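PDB 1RIF: DNA helicase uvsW from Enterobacteria phage T4, which couples ATP hydrolysis to 3'-5' unwinding of duplex DNA and drives branch migration of Holliday junctions in recombination-dependent repair and the reorganization of stalled replication forks. Local coordinates for residues S11-C17 with N57-F62; Y117-V122 with A139-I144; W212-V216 with S241-I245. The protein carries 1 engineered substitution. One frame throughout, in Å; residues are numbered along the deposited sequence.

This chain comprises the N-terminal domain and the ATP-binding, RecA-like domain of a longer helicase. Contact 1 comes first: it closes a loop of 39 residues by pairing strand 59-61 with strand 12-16 at the margin of the small N-terminal sheet. Contact 2 opens later and closes a shorter loop of 16 residues, joining helix 116-128 to the predicted ATP-binding loop. Contact 3 closes 24 residues and joins two helices that follow strands 207-210 and 226-232 of the parallel sheet. The three loops follow in series; none nests or crosses. Contacts 2 and 3 lie on opposite sides of the chain's centre, whereas contacts 1 and 3 come within about 6 Å at their nearest atoms.

Contact 1 (S11-C17 with N57-F62); sequences SHVRIDC and NRLLPF
Ser11 O accepts the backbone N-H of Phe62 over 2.8 Å, opening an antiparallel pairing of strand 12-16 with strand 59-61. At His12 the pair is non-hydrogen-bonded, which suits Pro61, a residue without an N-H to give. The imidazole lies against the proline instead, CD2 of His12 being 3.6 Å from CD of Pro61. Its ND1 donates to Ser11 OG in the ring plane, fixing the rotation of the ring, and that hydroxyl is in turn bonded to Asp9. Val13 exchanges two bonds with Leu60, each of 2.8 Å: its N binds Leu60 O and its O receives Leu60 N. Their side chains run side by side on one face, and Val13 CG1 also sits over the rim of one face of the Phe62 ring. Arg14 and Leu59 occupy the other face, where CB of Arg14 meets CD2 of Leu59 at 3.9 Å; the arginine then bends away, and NE forms a salt bridge with Asp16 OD1. Ile15 N binds Arg58 O, while Ile15 CD1 reaches Leu60 CB at 4.2 Å. With Val13 and Leu60 it forms an oily surface, where Leu25 of helix 19-28 packs on Ile15 and Ile68 of helix 68-74 on Ile15 and Leu60. Arg58 runs alongside, past Ile15. A bend at chi3 (111°) brings its guanidinium edge to Ile15 O, but this NE bond is long and weak at 3.2 Å. The firmer polar partners of the arginine are Glu18 O, bound by NH2, and the Glu19 carboxylate, bound by NH1. The chemistry is thus divided: backbone bonds set the register of the edge strand, Ile15 and Leu60 pack against helices and Val13 against loop residues Val65 and Ile85, and the charged groups stay at the margin, where Glu19 probably offsets the charge of Arg58.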
ATOM      1  N   SER A  11       4.090  -8.802  -2.459  1.00 23.26           N
ATOM      2  CA  SER A  11       2.743  -8.849  -1.910  1.00 22.53           C
ATOM      3  C   SER A  11       2.739  -9.708  -0.642  1.00 23.09           C
ATOM      4  O   SER A  11       2.058  -9.380   0.333  1.00 22.95           O
ATOM      5  CB  SER A  11       1.747  -9.404  -2.941  1.00 22.66           C
ATOM      6  OG  SER A  11       1.933 -10.792  -3.177  1.00 24.55           O
ATOM      7  N   HIS A  12       3.534 -10.781  -0.643  1.00 23.68           N
ATOM      8  CA  HIS A  12       3.605 -11.705   0.495  1.00 23.08           C
ATOM      9  C   HIS A  12       4.992 -12.260   0.771  1.00 23.92           C
ATOM     10  O   HIS A  12       5.905 -12.123  -0.030  1.00 25.49           O
ATOM     11  CB  HIS A  12       2.706 -12.930   0.266  1.00 22.49           C
ATOM     12  CG  HIS A  12       1.254 -12.612   0.110  1.00 21.16           C
ATOM     13  ND1 HIS A  12       0.726 -12.081  -1.048  1.00 19.86           N
ATOM     14  CD2 HIS A  12       0.215 -12.764   0.963  1.00 19.11           C
ATOM     15  CE1 HIS A  12      -0.577 -11.921  -0.901  1.00 20.54           C
ATOM     16  NE2 HIS A  12      -0.912 -12.329   0.310  1.00 20.12           N
ATOM     17  N   VAL A  13       5.131 -12.900   1.925  1.00 24.47           N
ATOM     18  CA  VAL A  13       6.370 -13.571   2.297  1.00 25.14           C
ATOM     19  C   VAL A  13       5.922 -15.012   2.518  1.00 26.75           C
ATOM     20  O   VAL A  13       4.742 -15.254   2.772  1.00 26.38           O
ATOM     21  CB  VAL A  13       6.988 -13.019   3.605  1.00 24.23           C
ATOM     22  CG1 VAL A  13       7.589 -11.647   3.354  1.00 24.19           C
ATOM     23  CG2 VAL A  13       5.938 -12.960   4.704  1.00 22.81           C
ATOM     24  N   ARG A  14       6.836 -15.967   2.397  1.00 27.20           N
ATOM     25  CA  ARG A  14       6.480 -17.365   2.597  1.00 26.96           C
ATOM     26  C   ARG A  14       7.061 -17.854   3.900  1.00 26.62           C
ATOM     27  O   ARG A  14       8.215 -17.577   4.210  1.00 27.24           O
ATOM     28  CB  ARG A  14       7.009 -18.237   1.458  1.00 28.70           C
ATOM     29  CG  ARG A  14       6.549 -19.678   1.571  1.00 31.43           C
ATOM     30  CD  ARG A  14       7.138 -20.572   0.499  1.00 33.65           C
ATOM     31  NE  ARG A  14       8.513 -20.972   0.793  1.00 35.34           N
ATOM     32  CZ  ARG A  14       9.585 -20.464   0.195  1.00 36.98           C
ATOM     33  NH1 ARG A  14       9.449 -19.524  -0.735  1.00 38.80           N
ATOM     34  NH2 ARG A  14      10.794 -20.909   0.516  1.00 36.88           N
ATOM     35  N   ILE A  15       6.267 -18.590   4.664  1.00 27.25           N
ATOM     36  CA  ILE A  15       6.734 -19.108   5.943  1.00 27.44           C
ATOM     37  C   ILE A  15       6.960 -20.619   5.937  1.00 29.12           C
ATOM     38  O   ILE A  15       6.108 -21.383   5.490  1.00 29.72           O
ATOM     39  CB  ILE A  15       5.749 -18.769   7.067  1.00 26.13           C
ATOM     40  CG1 ILE A  15       5.432 -17.269   7.043  1.00 25.62           C
ATOM     41  CG2 ILE A  15       6.347 -19.180   8.413  1.00 26.64           C
ATOM     42  CD1 ILE A  15       4.461 -16.818   8.114  1.00 23.47           C
ATOM     43  N   ASP A  16       8.122 -21.026   6.438  1.00 31.89           N
ATOM     44  CA  ASP A  16       8.522 -22.429   6.532  1.00 34.13           C
ATOM     45  C   ASP A  16       8.536 -22.811   7.995  1.00 34.44           C
ATOM     46  O   ASP A  16       9.209 -22.172   8.793  1.00 34.57           O
ATOM     47  CB  ASP A  16       9.923 -22.621   5.959  1.00 36.58           C
ATOM     48  CG  ASP A  16       9.931 -22.678   4.447  1.00 40.55           C
ATOM     49  OD1 ASP A  16       9.212 -21.876   3.807  1.00 41.69           O
ATOM     50  OD2 ASP A  16      10.670 -23.524   3.897  1.00 43.41           O
ATOM     51  N   CYS A  17       7.798 -23.854   8.348  1.00 36.72           N
ATOM     52  CA  CYS A  17       7.725 -24.295   9.736  1.00 39.15           C
ATOM     53  C   CYS A  17       7.017 -25.640   9.820  1.00 40.53           C
ATOM     54  O   CYS A  17       6.669 -26.235   8.801  1.00 41.65           O
ATOM     55  CB  CYS A  17       6.950 -23.274  10.562  1.00 38.53           C
ATOM     56  SG  CYS A  17       5.236 -23.102  10.012  1.00 39.42           S
ATOM     57  N   ASN A  57      -0.960 -21.917   1.620  1.00 30.34           N
ATOM     58  CA  ASN A  57       0.236 -21.872   0.789  1.00 30.05           C
ATOM     59  C   ASN A  57       1.358 -21.295   1.643  1.00 28.92           C
ATOM     60  O   ASN A  57       2.466 -21.074   1.161  1.00 30.16           O
ATOM     61  CB  ASN A  57       0.010 -20.986  -0.435  1.00 34.04           C
ATOM     62  CG  ASN A  57      -0.916 -21.621  -1.452  1.00 38.31           C
ATOM     63  OD1 ASN A  57      -0.533 -22.556  -2.158  1.00 39.71           O
ATOM     64  ND2 ASN A  57      -2.148 -21.120  -1.527  1.00 41.37           N
ATOM     65  N   ARG A  58       1.057 -21.065   2.919  1.00 27.20           N
ATOM     66  CA  ARG A  58       2.015 -20.512   3.867  1.00 26.40           C
ATOM     67  C   ARG A  58       2.524 -19.135   3.415  1.00 24.72           C
ATOM     68  O   ARG A  58       3.673 -18.769   3.664  1.00 22.09           O
ATOM     69  CB  ARG A  58       3.181 -21.489   4.072  1.00 27.96           C
ATOM     70  CG  ARG A  58       2.774 -22.825   4.708  1.00 30.38           C
ATOM     71  CD  ARG A  58       3.970 -23.782   4.825  1.00 32.32           C
ATOM     72  NE  ARG A  58       4.432 -24.028   6.201  1.00 32.03           N
ATOM     73  CZ  ARG A  58       3.906 -24.928   7.036  1.00 30.05           C
ATOM     74  NH1 ARG A  58       2.885 -25.679   6.649  1.00 31.32           N
ATOM     75  NH2 ARG A  58       4.412 -25.093   8.250  1.00 23.03           N
ATOM     76  N   LEU A  59       1.653 -18.380   2.749  1.00 22.95           N
ATOM     77  CA  LEU A  59       1.984 -17.041   2.280  1.00 22.37           C
ATOM     78  C   LEU A  59       1.305 -16.040   3.198  1.00 23.62           C
ATOM     79  O   LEU A  59       0.133 -16.193   3.536  1.00 25.54           O
ATOM     80  CB  LEU A  59       1.497 -16.827   0.850  1.00 20.86           C
ATOM     81  CG  LEU A  59       2.163 -17.666  -0.239  1.00 21.19           C
ATOM     82  CD1 LEU A  59       1.537 -17.349  -1.580  1.00 21.19           C
ATOM     83  CD2 LEU A  59       3.653 -17.381  -0.274  1.00 23.16           C
ATOM     84  N   LEU A  60       2.045 -15.015   3.601  1.00 23.32           N
ATOM     85  CA  LEU A  60       1.520 -13.986   4.490  1.00 23.39           C
ATOM     86  C   LEU A  60       1.705 -12.601   3.864  1.00 24.08           C
ATOM     87  O   LEU A  60       2.770 -12.296   3.321  1.00 24.07           O
ATOM     88  CB  LEU A  60       2.262 -14.037   5.819  1.00 21.21           C
ATOM     89  CG  LEU A  60       1.855 -12.990   6.848  1.00 19.90           C
ATOM     90  CD1 LEU A  60       0.647 -13.479   7.624  1.00 18.53           C
ATOM     91  CD2 LEU A  60       3.018 -12.728   7.777  1.00 18.07           C
ATOM     92  N   PRO A  61       0.670 -11.749   3.910  1.00 24.32           N
ATOM     93  CA  PRO A  61       0.907 -10.438   3.303  1.00 24.14           C
ATOM     94  C   PRO A  61       2.166  -9.777   3.885  1.00 23.48           C
ATOM     95  O   PRO A  61       2.374  -9.757   5.102  1.00 20.92           O
ATOM     96  CB  PRO A  61      -0.396  -9.669   3.581  1.00 23.34           C
ATOM     97  CG  PRO A  61      -1.142 -10.503   4.576  1.00 25.13           C
ATOM     98  CD  PRO A  61      -0.742 -11.913   4.283  1.00 24.03           C
ATOM     99  N   PHE A  62       3.007  -9.271   2.983  1.00 22.37           N
ATOM    100  CA  PHE A  62       4.282  -8.636   3.320  1.00 20.79           C
ATOM    101  C   PHE A  62       4.218  -7.708   4.529  1.00 20.68           C
ATOM    102  O   PHE A  62       4.990  -7.858   5.476  1.00 21.33           O
ATOM    103  CB  PHE A  62       4.786  -7.857   2.103  1.00 20.89           C
ATOM    104  CG  PHE A  62       6.272  -7.653   2.071  1.00 19.19           C
ATOM    105  CD1 PHE A  62       7.033  -8.208   1.049  1.00 20.91           C
ATOM    106  CD2 PHE A  62       6.908  -6.875   3.028  1.00 22.00           C
ATOM    107  CE1 PHE A  62       8.410  -7.986   0.980  1.00 19.57           C
ATOM    108  CE2 PHE A  62       8.289  -6.644   2.970  1.00 20.07           C
ATOM    109  CZ  PHE A  62       9.036  -7.200   1.943  1.00 19.20           C
TER

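Contact 2 (Y117-V122 with A139-I144); sequences YQKDAV and AGRSLI. Engineered in segment 139-144: Arg141 (natural residue Lys).
Gln118 reaches from its helix to the loop before helix 141-155, where its amide NE2 donates to Ala139 O at 3.1 Å. The approach is from above the carbonyl plane, 44° out of it, rather than along a lone pair. The same NE2 makes a weak second bond to Gly140 O, bent to 121°, so one amide group holds two successive loop carbonyls. A glutamine suits the place because its chain, extended beyond CG with chi2 at -179°, carries the amide across the gap, and its other end is also used: OE1 accepts the backbone N of His115. That oxygen also lies 3.5 Å from Leu143 CD2, the leucine side chain crossing that of Gln118 at about a right angle. Beside this polar grip, Tyr117 brings CE1 to within 3.8 Å of Ala139 CB, a small methyl that lets the ring come close. Ile144 runs obliquely past the aliphatic part of Gln118; its CD1 meets Ala121 CB at 3.9 Å and its CG2 meets Val122 CG2 at 3.8 Å. Further out, Leu135 packs on both Ala121 and Ile144, and Pro114 on Leu143. Gly140 has a positive phi, a turn easily made by glycine, just before the helix starts. Arg141, engineered in place of lysine, points away from Gln118 and forms salt bridges with Asp232 and Glu233 of the predicted DEAH-box motif. A P-loop (Walker A) leading into a helix is the signature of P-loop NTPases; an upstream glutamine that reaches it, as here, is consistent with the Q motif of superfamily 2 helicases.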
ATOM      1  N   TYR A 117       6.464  18.351   8.205  1.00 21.07           N
ATOM      2  CA  TYR A 117       5.789  17.079   8.421  1.00 20.73           C
ATOM      3  C   TYR A 117       5.548  16.318   7.128  1.00 19.21           C
ATOM      4  O   TYR A 117       5.502  15.086   7.133  1.00 19.73           O
ATOM      5  CB  TYR A 117       4.471  17.278   9.190  1.00 22.81           C
ATOM      6  CG  TYR A 117       3.486  18.230   8.561  1.00 26.82           C
ATOM      7  CD1 TYR A 117       2.654  17.822   7.511  1.00 28.89           C
ATOM      8  CD2 TYR A 117       3.390  19.549   9.005  1.00 29.32           C
ATOM      9  CE1 TYR A 117       1.748  18.713   6.918  1.00 29.25           C
ATOM     10  CE2 TYR A 117       2.494  20.442   8.421  1.00 31.38           C
ATOM     11  CZ  TYR A 117       1.679  20.019   7.380  1.00 31.16           C
ATOM     12  OH  TYR A 117       0.807  20.914   6.802  1.00 35.78           O
ATOM     13  N   GLN A 118       5.407  17.046   6.022  1.00 18.06           N
ATOM     14  CA  GLN A 118       5.208  16.415   4.722  1.00 17.35           C
ATOM     15  C   GLN A 118       6.531  15.782   4.303  1.00 18.40           C
ATOM     16  O   GLN A 118       6.561  14.664   3.783  1.00 17.70           O
ATOM     17  CB  GLN A 118       4.769  17.447   3.687  1.00 15.60           C
ATOM     18  CG  GLN A 118       3.402  18.063   3.966  1.00 16.16           C
ATOM     19  CD  GLN A 118       2.998  19.069   2.906  1.00 15.37           C
ATOM     20  OE1 GLN A 118       3.743  20.001   2.613  1.00 17.53           O
ATOM     21  NE2 GLN A 118       1.817  18.884   2.325  1.00 15.50           N
ATOM     22  N   LYS A 119       7.621  16.513   4.538  1.00 18.19           N
ATOM     23  CA  LYS A 119       8.969  16.037   4.230  1.00 19.35           C
ATOM     24  C   LYS A 119       9.277  14.793   5.069  1.00 19.03           C
ATOM     25  O   LYS A 119       9.837  13.820   4.568  1.00 19.39           O
ATOM     26  CB  LYS A 119      10.004  17.123   4.540  1.00 18.66           C
ATOM     27  CG  LYS A 119       9.933  18.348   3.650  1.00 22.10           C
ATOM     28  CD  LYS A 119      11.045  19.330   3.997  1.00 25.17           C
ATOM     29  CE  LYS A 119      11.033  20.539   3.076  1.00 27.47           C
ATOM     30  NZ  LYS A 119      12.119  21.511   3.412  1.00 26.41           N
ATOM     31  N   ASP A 120       8.915  14.836   6.348  1.00 18.95           N
ATOM     32  CA  ASP A 120       9.137  13.709   7.245  1.00 18.11           C
ATOM     33  C   ASP A 120       8.351  12.477   6.782  1.00 17.80           C
ATOM     34  O   ASP A 120       8.898  11.376   6.699  1.00 17.86           O
ATOM     35  CB  ASP A 120       8.718  14.073   8.679  1.00 19.58           C
ATOM     36  CG  ASP A 120       9.723  14.985   9.378  1.00 23.33           C
ATOM     37  OD1 ASP A 120      10.827  15.207   8.827  1.00 24.86           O
ATOM     38  OD2 ASP A 120       9.409  15.475  10.489  1.00 24.42           O
ATOM     39  N   ALA A 121       7.067  12.669   6.485  1.00 17.34           N
ATOM     40  CA  ALA A 121       6.205  11.573   6.037  1.00 17.37           C
ATOM     41  C   ALA A 121       6.759  10.902   4.775  1.00 19.45           C
ATOM     42  O   ALA A 121       6.827   9.666   4.694  1.00 17.76           O
ATOM     43  CB  ALA A 121       4.795  12.093   5.780  1.00 17.01           C
ATOM     44  N   VAL A 122       7.148  11.718   3.794  1.00 18.30           N
ATOM     45  CA  VAL A 122       7.702  11.207   2.542  1.00 19.30           C
ATOM     46  C   VAL A 122       8.993  10.434   2.801  1.00 19.70           C
ATOM     47  O   VAL A 122       9.189   9.342   2.266  1.00 19.53           O
ATOM     48  CB  VAL A 122       7.995  12.358   1.542  1.00 20.70           C
ATOM     49  CG1 VAL A 122       8.810  11.835   0.369  1.00 21.83           C
ATOM     50  CG2 VAL A 122       6.689  12.958   1.041  1.00 20.53           C
ATOM     51  N   ALA A 139      -3.120  17.797   6.192  1.00 39.20           N
ATOM     52  CA  ALA A 139      -1.697  17.639   5.880  1.00 38.80           C
ATOM     53  C   ALA A 139      -1.392  17.714   4.378  1.00 37.54           C
ATOM     54  O   ALA A 139      -0.336  17.246   3.937  1.00 36.56           O
ATOM     55  CB  ALA A 139      -1.179  16.312   6.455  1.00 38.62           C
ATOM     56  N   GLY A 140      -2.311  18.306   3.608  1.00 36.15           N
ATOM     57  CA  GLY A 140      -2.132  18.437   2.167  1.00 34.17           C
ATOM     58  C   GLY A 140      -1.462  17.193   1.628  1.00 32.23           C
ATOM     59  O   GLY A 140      -0.329  17.243   1.137  1.00 33.89           O
ATOM     60  N   ARG A 141      -2.173  16.074   1.725  1.00 29.28           N
ATOM     61  CA  ARG A 141      -1.658  14.783   1.302  1.00 26.12           C
ATOM     62  C   ARG A 141      -1.349  14.640  -0.162  1.00 22.33           C
ATOM     63  O   ARG A 141      -0.604  13.749  -0.523  1.00 23.90           O
ATOM     64  CB  ARG A 141      -2.625  13.670   1.678  1.00 26.51           C
ATOM     65  CG  ARG A 141      -2.952  13.567   3.145  1.00 26.98           C
ATOM     66  CD  ARG A 141      -4.002  12.519   3.284  1.00 27.16           C
ATOM     67  NE  ARG A 141      -4.637  12.519   4.586  1.00 28.49           N
ATOM     68  CZ  ARG A 141      -5.795  11.921   4.820  1.00 28.73           C
ATOM     69  NH1 ARG A 141      -6.421  11.293   3.828  1.00 27.61           N
ATOM     70  NH2 ARG A 141      -6.324  11.945   6.038  1.00 28.57           N
ATOM     71  N   SER A 142      -1.926  15.486  -1.010  1.00 22.04           N
ATOM     72  CA  SER A 142      -1.671  15.372  -2.446  1.00 20.43           C
ATOM     73  C   SER A 142      -0.212  15.643  -2.760  1.00 20.31           C
ATOM     74  O   SER A 142       0.344  15.035  -3.672  1.00 19.70           O
ATOM     75  CB  SER A 142      -2.556  16.331  -3.244  1.00 22.12           C
ATOM     76  OG  SER A 142      -2.281  17.686  -2.931  1.00 24.30           O
ATOM     77  N   LEU A 143       0.407  16.549  -2.001  1.00 18.68           N
ATOM     78  CA  LEU A 143       1.816  16.883  -2.205  1.00 16.67           C
ATOM     79  C   LEU A 143       2.689  15.738  -1.706  1.00 17.12           C
ATOM     80  O   LEU A 143       3.737  15.453  -2.289  1.00 17.51           O
ATOM     81  CB  LEU A 143       2.189  18.178  -1.472  1.00 15.70           C
ATOM     82  CG  LEU A 143       3.637  18.678  -1.658  1.00 15.20           C
ATOM     83  CD1 LEU A 143       3.954  18.864  -3.145  1.00 14.63           C
ATOM     84  CD2 LEU A 143       3.821  19.989  -0.917  1.00 15.58           C
ATOM     85  N   ILE A 144       2.259  15.087  -0.625  1.00 17.14           N
ATOM     86  CA  ILE A 144       3.005  13.955  -0.077  1.00 16.45           C
ATOM     87  C   ILE A 144       2.984  12.847  -1.116  1.00 15.88           C
ATOM     88  O   ILE A 144       4.004  12.232  -1.403  1.00 16.17           O
ATOM     89  CB  ILE A 144       2.372  13.437   1.236  1.00 16.42           C
ATOM     90  CG1 ILE A 144       2.568  14.476   2.346  1.00 17.90           C
ATOM     91  CG2 ILE A 144       2.991  12.093   1.611  1.00 16.54           C
ATOM     92  CD1 ILE A 144       2.073  14.042   3.723  1.00 17.74           C
TER

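Contact 3 (W212-V216 with S241-I245); sequences WQTVV and SISSI
Trp212 lays one face of its indole on Ser241, whose CB stands only 3.3 Å from CE3 of the tryptophan, toward the rim of the ring. So close an approach suits serine, whose short side chain lets the helix come up to a broad flat ring. From another direction Ile245 pushes its terminal CD1 against the six-membered ring, 3.4 Å from CZ3 of Trp212, the two side chains crossing at about a right angle. The isoleucine gets there by an unusual route for a helix: CG1 is lodged between the backbone N and the carbonyl carbon (chi1 68°), which turns CD1 toward the indole and leaves CG2 facing Val215 and Val216. Val215 CG1 completes this inner part, 4.1 Å from Ile245 CD1, and Phe223 touches both of these residues, while Met275 of helix 269-276 packs on Ile245. Ile242, also buried, packs on Tyr272 and Met275; its CG1 only grazes Trp212 CH2 at 4.4 Å. Both helices are short and follow strands of the parallel sheet in the RecA-like fold. Helix 212-215 comes directly after strand 207-210, and helix 239-245 follows strand 226-232 and the predicted DEAH box; in the sheet these two strands flank strand 159-163, so the contact bridges the connections that leave its two neighbours. The other part of the interface is looser. Val216, partly exposed, meets serine hydroxyls most closely and Ile245 CG2 only at longer range: its CG2 is 3.7 Å from Ser241 OG, and its CG1 3.6 Å from Ser244 OG. No hydrogen bond passes between the two segments; the hydroxyl of Ser241 finds its partner outside them. Farther around the same helix, Ser243 is exposed and bonds back to Gly239 O.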
ATOM      1  N   TRP A 212     -11.390   2.363  -6.179  1.00 14.62           N
ATOM      2  CA  TRP A 212     -11.414   0.936  -5.873  1.00 16.01           C
ATOM      3  C   TRP A 212     -12.340   0.134  -6.775  1.00 17.94           C
ATOM      4  O   TRP A 212     -11.998  -0.969  -7.206  1.00 17.72           O
ATOM      5  CB  TRP A 212     -11.841   0.704  -4.418  1.00 13.73           C
ATOM      6  CG  TRP A 212     -10.701   0.765  -3.447  1.00 15.92           C
ATOM      7  CD1 TRP A 212     -10.443   1.748  -2.535  1.00 11.31           C
ATOM      8  CD2 TRP A 212      -9.657  -0.208  -3.300  1.00 15.16           C
ATOM      9  NE1 TRP A 212      -9.303   1.444  -1.825  1.00 14.73           N
ATOM     10  CE2 TRP A 212      -8.802   0.248  -2.275  1.00 14.71           C
ATOM     11  CE3 TRP A 212      -9.366  -1.425  -3.938  1.00 15.18           C
ATOM     12  CZ2 TRP A 212      -7.670  -0.472  -1.866  1.00 16.21           C
ATOM     13  CZ3 TRP A 212      -8.243  -2.143  -3.534  1.00 15.64           C
ATOM     14  CH2 TRP A 212      -7.408  -1.662  -2.505  1.00 15.76           C
ATOM     15  N   GLN A 213     -13.517   0.681  -7.061  1.00 22.41           N
ATOM     16  CA  GLN A 213     -14.480  -0.044  -7.880  1.00 24.04           C
ATOM     17  C   GLN A 213     -13.989  -0.315  -9.296  1.00 24.16           C
ATOM     18  O   GLN A 213     -14.345  -1.325  -9.893  1.00 24.61           O
ATOM     19  CB  GLN A 213     -15.832   0.678  -7.903  1.00 27.17           C
ATOM     20  CG  GLN A 213     -15.949   1.842  -8.855  1.00 32.50           C
ATOM     21  CD  GLN A 213     -17.400   2.219  -9.090  1.00 34.67           C
ATOM     22  OE1 GLN A 213     -18.213   1.362  -9.418  1.00 36.02           O
ATOM     23  NE2 GLN A 213     -17.731   3.497  -8.923  1.00 36.30           N
ATOM     24  N   THR A 214     -13.174   0.583  -9.835  1.00 23.48           N
ATOM     25  CA  THR A 214     -12.631   0.387 -11.172  1.00 22.68           C
ATOM     26  C   THR A 214     -11.483  -0.600 -11.078  1.00 22.16           C
ATOM     27  O   THR A 214     -11.446  -1.604 -11.783  1.00 22.22           O
ATOM     28  CB  THR A 214     -12.086   1.697 -11.756  1.00 22.04           C
ATOM     29  OG1 THR A 214     -13.178   2.570 -12.063  1.00 22.84           O
ATOM     30  CG2 THR A 214     -11.276   1.423 -13.020  1.00 22.99           C
ATOM     31  N   VAL A 215     -10.551  -0.291 -10.184  1.00 22.36           N
ATOM     32  CA  VAL A 215      -9.360  -1.090  -9.953  1.00 21.17           C
ATOM     33  C   VAL A 215      -9.618  -2.575  -9.689  1.00 21.24           C
ATOM     34  O   VAL A 215      -8.927  -3.434 -10.237  1.00 20.70           O
ATOM     35  CB  VAL A 215      -8.547  -0.470  -8.788  1.00 20.81           C
ATOM     36  CG1 VAL A 215      -7.514  -1.445  -8.273  1.00 21.41           C
ATOM     37  CG2 VAL A 215      -7.882   0.809  -9.266  1.00 20.45           C
ATOM     38  N   VAL A 216     -10.607  -2.878  -8.857  1.00 20.90           N
ATOM     39  CA  VAL A 216     -10.928  -4.264  -8.531  1.00 21.10           C
ATOM     40  C   VAL A 216     -11.341  -5.100  -9.756  1.00 21.80           C
ATOM     41  O   VAL A 216     -11.203  -6.325  -9.750  1.00 21.57           O
ATOM     42  CB  VAL A 216     -12.051  -4.319  -7.456  1.00 23.02           C
ATOM     43  CG1 VAL A 216     -12.606  -5.723  -7.346  1.00 27.35           C
ATOM     44  CG2 VAL A 216     -11.499  -3.886  -6.100  1.00 21.26           C
ATOM     45  N   SER A 241     -11.873  -5.718  -1.271  1.00 19.71           N
ATOM     46  CA  SER A 241     -11.071  -5.035  -2.278  1.00 20.62           C
ATOM     47  C   SER A 241      -9.601  -5.401  -2.092  1.00 21.62           C
ATOM     48  O   SER A 241      -8.933  -5.843  -3.026  1.00 22.37           O
ATOM     49  CB  SER A 241     -11.240  -3.516  -2.157  1.00 19.92           C
ATOM     50  OG  SER A 241     -12.506  -3.101  -2.633  1.00 20.45           O
ATOM     51  N   ILE A 242      -9.107  -5.214  -0.873  1.00 22.39           N
ATOM     52  CA  ILE A 242      -7.721  -5.514  -0.545  1.00 22.01           C
ATOM     53  C   ILE A 242      -7.352  -6.936  -0.918  1.00 23.08           C
ATOM     54  O   ILE A 242      -6.422  -7.157  -1.693  1.00 22.74           O
ATOM     55  CB  ILE A 242      -7.453  -5.310   0.968  1.00 22.05           C
ATOM     56  CG1 ILE A 242      -7.619  -3.825   1.325  1.00 21.51           C
ATOM     57  CG2 ILE A 242      -6.064  -5.828   1.328  1.00 20.68           C
ATOM     58  CD1 ILE A 242      -7.544  -3.526   2.811  1.00 20.69           C
ATOM     59  N   SER A 243      -8.080  -7.907  -0.379  1.00 23.24           N
ATOM     60  CA  SER A 243      -7.765  -9.291  -0.681  1.00 24.76           C
ATOM     61  C   SER A 243      -7.947  -9.595  -2.160  1.00 25.39           C
ATOM     62  O   SER A 243      -7.394 -10.568  -2.675  1.00 27.30           O
ATOM     63  CB  SER A 243      -8.607 -10.246   0.186  1.00 25.63           C
ATOM     64  OG  SER A 243      -9.988  -9.980   0.086  1.00 28.40           O
ATOM     65  N   SER A 244      -8.692  -8.739  -2.854  1.00 25.01           N
ATOM     66  CA  SER A 244      -8.946  -8.919  -4.279  1.00 23.92           C
ATOM     67  C   SER A 244      -7.767  -8.552  -5.198  1.00 23.56           C
ATOM     68  O   SER A 244      -7.569  -9.194  -6.228  1.00 23.13           O
ATOM     69  CB  SER A 244     -10.183  -8.114  -4.685  1.00 23.80           C
ATOM     70  OG  SER A 244     -10.561  -8.404  -6.011  1.00 25.49           O
ATOM     71  N   ILE A 245      -6.980  -7.541  -4.829  1.00 21.88           N
ATOM     72  CA  ILE A 245      -5.853  -7.115  -5.666  1.00 21.72           C
ATOM     73  C   ILE A 245      -4.463  -7.271  -5.055  1.00 21.86           C
ATOM     74  O   ILE A 245      -3.466  -7.071  -5.748  1.00 22.62           O
ATOM     75  CB  ILE A 245      -5.957  -5.616  -6.072  1.00 21.16           C
ATOM     76  CG1 ILE A 245      -5.760  -4.728  -4.839  1.00 20.81           C
ATOM     77  CG2 ILE A 245      -7.305  -5.329  -6.720  1.00 23.38           C
ATOM     78  CD1 ILE A 245      -5.485  -3.258  -5.160  1.00 19.48           C
TER